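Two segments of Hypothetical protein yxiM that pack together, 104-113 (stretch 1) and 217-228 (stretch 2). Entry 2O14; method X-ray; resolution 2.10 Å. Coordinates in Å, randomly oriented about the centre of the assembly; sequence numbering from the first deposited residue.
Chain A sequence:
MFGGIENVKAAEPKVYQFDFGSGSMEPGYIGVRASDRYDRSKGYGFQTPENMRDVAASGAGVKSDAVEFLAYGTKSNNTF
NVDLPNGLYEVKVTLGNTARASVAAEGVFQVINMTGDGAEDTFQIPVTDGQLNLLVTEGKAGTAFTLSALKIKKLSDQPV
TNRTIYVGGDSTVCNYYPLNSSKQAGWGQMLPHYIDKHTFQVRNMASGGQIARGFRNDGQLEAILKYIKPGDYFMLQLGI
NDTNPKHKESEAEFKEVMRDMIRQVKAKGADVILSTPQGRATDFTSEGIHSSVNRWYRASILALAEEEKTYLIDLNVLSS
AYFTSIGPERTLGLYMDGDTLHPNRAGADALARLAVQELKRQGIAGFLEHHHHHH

Stretch 1, residues 104-113: AAEGVFQVIN
Stretch 2 (217-228) NDGQLEAILKYI

The second strand of a β-hairpin, beginning at Val 108 (phi/psi -144/163; Phe 109 -64/143, Gln 110 -121/-41), lies across the helix beginning at Gln 220, N-to-C directions 80° apart and axes 6.9 Å apart at closest approach. Ala 105 to Val 108 form a type I' turn (Glu 106 61/34, Gly 107 80/6), paired by Ala 105 N to Val 108 O at 3.0 Å and a weak Val 108 N to Ala 105 O bond at 3.4 Å. The stretches bury 454 Å², both sides summed.

Along stretch 2, Asp 218 (-99/23) has left helical angles. Gly 219 (117/-36) is the N-cap. An ideal CB there would fall 2.7 Å from Phe 109 CE2 and jam against the preceding carbonyl, so glycine suits both ring and backbone. The Phe 109 ring (chi1 -76°, chi2 -58°) presents its edge, CD2 3.9 Å from Gly 219 C. Water 3 accepts from Phe 109 N (3.0 Å) and donates to Gly 219 O (2.8 Å).

Helical angles near -60/-40 follow, with Ala 223 N to Gly 219 O at 3.0 Å. Gln 220 (m, t, chi3 -69°) brings CG to 4.5 Å from Ile 112 CD1 (Ile 112 m, m). Exposed Glu 222 (t, t, chi3 8°) places OE2 4.0 Å from Val 108 CG1.

Ala 223 marks the register, its CA 5.0 Å from Val 108 CA. Its small CB points toward the strand, 4.1 Å from CB of buried Val 108 (m; 75 Å² covered, the largest share) and 3.9 Å from Phe 109 CB. Water 2 donates to Phe 109 O (2.9 Å) and Ala 223 O (2.7 Å).

Exposed Lys 226 (t, p, t, t) is long enough to reach the turn through water 1, which accepts from its NZ (3.0 Å) and donates to Glu 106 O (2.7 Å). Tyr 227 (chi1 -53°, chi2 -70°) combines apolar and polar contact: CE2 lies 4.2 Å from Val 108 CG2, and OH accepts from Gln 110 NE2 (3.1 Å, 150°). Gln 110 (m, m, chi3 -30°) also donates from NE2 to Ala 105 O (3.0 Å), so one amide ties turn to tyrosine.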

# COMPACT_ATOMS: atom_id res chain seq x y z
N ALA A 104 1.41 -11.31 0.19
CA ALA A 104 0.48 -11.70 1.25
C ALA A 104 1.23 -12.50 2.31
O ALA A 104 2.16 -13.24 2.00
CB ALA A 104 -0.67 -12.53 0.68
N ALA A 105 0.83 -12.35 3.56
CA ALA A 105 1.48 -13.08 4.64
C ALA A 105 0.49 -13.14 5.79
O ALA A 105 -0.19 -12.17 6.08
CB ALA A 105 2.75 -12.38 5.07
N GLU A 106 0.41 -14.30 6.44
CA GLU A 106 -0.50 -14.50 7.55
C GLU A 106 -1.96 -14.31 7.13
O GLU A 106 -2.78 -13.81 7.91
CB GLU A 106 -0.16 -13.54 8.69
CG GLU A 106 1.28 -13.69 9.19
CD GLU A 106 1.65 -15.13 9.49
OE1 GLU A 106 2.36 -15.75 8.67
OE2 GLU A 106 1.22 -15.66 10.55
N GLY A 107 -2.28 -14.69 5.90
CA GLY A 107 -3.64 -14.59 5.40
C GLY A 107 -4.16 -13.26 4.90
O GLY A 107 -5.35 -13.15 4.56
N VAL A 108 -3.31 -12.24 4.82
CA VAL A 108 -3.75 -10.92 4.35
C VAL A 108 -2.69 -10.20 3.52
O VAL A 108 -1.51 -10.55 3.55
CB VAL A 108 -4.13 -9.99 5.53
CG1 VAL A 108 -5.26 -10.61 6.34
CG2 VAL A 108 -2.92 -9.74 6.42
N PHE A 109 -3.12 -9.18 2.78
CA PHE A 109 -2.19 -8.40 1.97
C PHE A 109 -1.20 -7.67 2.87
O PHE A 109 -1.56 -7.21 3.96
CB PHE A 109 -2.95 -7.36 1.14
CG PHE A 109 -3.65 -7.93 -0.05
CD1 PHE A 109 -2.94 -8.62 -1.03
CD2 PHE A 109 -5.01 -7.72 -0.24
CE1 PHE A 109 -3.57 -9.10 -2.17
CE2 PHE A 109 -5.66 -8.19 -1.38
CZ PHE A 109 -4.93 -8.89 -2.36
N GLN A 110 0.05 -7.56 2.42
CA GLN A 110 1.09 -6.86 3.17
C GLN A 110 1.64 -5.72 2.31
O GLN A 110 1.90 -4.62 2.81
CB GLN A 110 2.22 -7.81 3.55
CG GLN A 110 1.83 -8.99 4.45
CD GLN A 110 1.46 -8.57 5.86
OE1 GLN A 110 1.98 -7.59 6.39
NE2 GLN A 110 0.59 -9.35 6.50
N VAL A 111 1.83 -5.98 1.02
CA VAL A 111 2.33 -4.96 0.09
C VAL A 111 1.41 -4.96 -1.13
O VAL A 111 1.11 -6.01 -1.69
CB VAL A 111 3.79 -5.25 -0.38
CG1 VAL A 111 4.31 -4.07 -1.20
CG2 VAL A 111 4.70 -5.49 0.82
N ILE A 112 0.98 -3.78 -1.56
CA ILE A 112 0.06 -3.69 -2.69
C ILE A 112 0.64 -3.25 -4.03
O ILE A 112 1.30 -2.21 -4.13
CB ILE A 112 -1.14 -2.75 -2.37
CG1 ILE A 112 -1.91 -3.25 -1.15
CG2 ILE A 112 -2.06 -2.66 -3.58
CD1 ILE A 112 -2.53 -4.64 -1.31
N ASN A 113 0.38 -4.05 -5.06
CA ASN A 113 0.80 -3.78 -6.43
C ASN A 113 2.22 -3.30 -6.70
O ASN A 113 2.41 -2.20 -7.22
CB ASN A 113 -0.18 -2.78 -7.06
CG ASN A 113 -1.58 -3.36 -7.24
OD1 ASN A 113 -2.57 -2.63 -7.25
ND2 ASN A 113 -1.66 -4.68 -7.41
N ASN A 217 -14.50 -4.63 0.68
CA ASN A 217 -14.76 -6.05 0.45
C ASN A 217 -13.70 -6.96 -0.15
O ASN A 217 -13.73 -8.17 0.09
CB ASN A 217 -16.03 -6.17 -0.41
CG ASN A 217 -17.20 -5.45 0.21
OD1 ASN A 217 -18.19 -5.16 -0.46
ND2 ASN A 217 -17.11 -5.15 1.50
N ASP A 218 -12.75 -6.41 -0.90
CA ASP A 218 -11.77 -7.29 -1.55
C ASP A 218 -10.39 -7.50 -0.94
O ASP A 218 -9.46 -7.88 -1.65
CB ASP A 218 -11.66 -6.90 -3.03
CG ASP A 218 -13.00 -7.06 -3.77
OD1 ASP A 218 -13.68 -8.08 -3.55
OD2 ASP A 218 -13.38 -6.17 -4.57
N GLY A 219 -10.25 -7.27 0.36
CA GLY A 219 -8.96 -7.52 1.00
C GLY A 219 -8.18 -6.38 1.63
O GLY A 219 -7.52 -6.58 2.66
N GLN A 220 -8.24 -5.19 1.04
CA GLN A 220 -7.49 -4.06 1.58
C GLN A 220 -7.90 -3.68 3.01
O GLN A 220 -7.03 -3.47 3.85
CB GLN A 220 -7.60 -2.86 0.64
CG GLN A 220 -6.62 -2.94 -0.53
CD GLN A 220 -7.07 -2.16 -1.75
OE1 GLN A 220 -8.04 -2.53 -2.41
NE2 GLN A 220 -6.36 -1.08 -2.05
N LEU A 221 -9.19 -3.59 3.29
CA LEU A 221 -9.60 -3.25 4.65
C LEU A 221 -9.25 -4.36 5.62
O LEU A 221 -8.80 -4.10 6.73
CB LEU A 221 -11.11 -2.98 4.72
CG LEU A 221 -11.56 -2.55 6.12
CD1 LEU A 221 -10.96 -1.18 6.45
CD2 LEU A 221 -13.08 -2.49 6.17
N GLU A 222 -9.46 -5.61 5.21
CA GLU A 222 -9.15 -6.76 6.06
C GLU A 222 -7.68 -6.74 6.47
O GLU A 222 -7.35 -7.01 7.63
CB GLU A 222 -9.46 -8.09 5.36
CG GLU A 222 -9.09 -9.31 6.21
CD GLU A 222 -9.27 -10.63 5.49
OE1 GLU A 222 -9.54 -10.63 4.27
OE2 GLU A 222 -9.13 -11.69 6.14
N ALA A 223 -6.81 -6.43 5.52
CA ALA A 223 -5.37 -6.38 5.75
C ALA A 223 -5.01 -5.34 6.81
O ALA A 223 -4.09 -5.55 7.61
CB ALA A 223 -4.64 -6.05 4.46
N ILE A 224 -5.72 -4.22 6.81
CA ILE A 224 -5.46 -3.16 7.78
C ILE A 224 -6.07 -3.47 9.15
O ILE A 224 -5.46 -3.19 10.17
CB ILE A 224 -6.00 -1.81 7.28
CG1 ILE A 224 -5.25 -1.39 6.01
CG2 ILE A 224 -5.87 -0.75 8.37
CD1 ILE A 224 -5.80 -0.15 5.35
N LEU A 225 -7.27 -4.04 9.16
CA LEU A 225 -7.95 -4.39 10.41
C LEU A 225 -7.18 -5.47 11.16
O LEU A 225 -7.33 -5.63 12.38
CB LEU A 225 -9.37 -4.86 10.13
CG LEU A 225 -10.33 -3.76 9.66
CD1 LEU A 225 -11.64 -4.36 9.17
CD2 LEU A 225 -10.57 -2.79 10.81
N LYS A 226 -6.36 -6.21 10.43
CA LYS A 226 -5.56 -7.28 11.00
C LYS A 226 -4.54 -6.74 12.01
O LYS A 226 -4.23 -7.40 13.00
CB LYS A 226 -4.81 -8.01 9.88
CG LYS A 226 -3.90 -9.14 10.34
CD LYS A 226 -4.65 -10.44 10.55
CE LYS A 226 -3.70 -11.57 10.91
NZ LYS A 226 -4.43 -12.86 11.07
N TYR A 227 -4.03 -5.54 11.76
CA TYR A 227 -3.00 -4.98 12.64
C TYR A 227 -3.27 -3.62 13.28
O TYR A 227 -2.70 -3.31 14.32
CB TYR A 227 -1.68 -4.89 11.87
CG TYR A 227 -1.24 -6.18 11.24
CD1 TYR A 227 -0.81 -7.25 12.02
CD2 TYR A 227 -1.25 -6.34 9.85
CE1 TYR A 227 -0.38 -8.45 11.44
CE2 TYR A 227 -0.83 -7.54 9.26
CZ TYR A 227 -0.40 -8.59 10.05
OH TYR A 227 0.02 -9.77 9.48
N ILE A 228 -4.12 -2.80 12.67
CA ILE A 228 -4.39 -1.47 13.22
C ILE A 228 -4.88 -1.54 14.67
O ILE A 228 -5.70 -2.38 15.03
CB ILE A 228 -5.40 -0.70 12.34
CG1 ILE A 228 -5.24 0.81 12.57
CG2 ILE A 228 -6.81 -1.15 12.64
CD1 ILE A 228 -5.95 1.67 11.54
O HOH W 1 -5.40 -13.66 8.30
O HOH W 2 -1.67 -5.71 6.46
O HOH W 3 -6.15 -9.03 2.98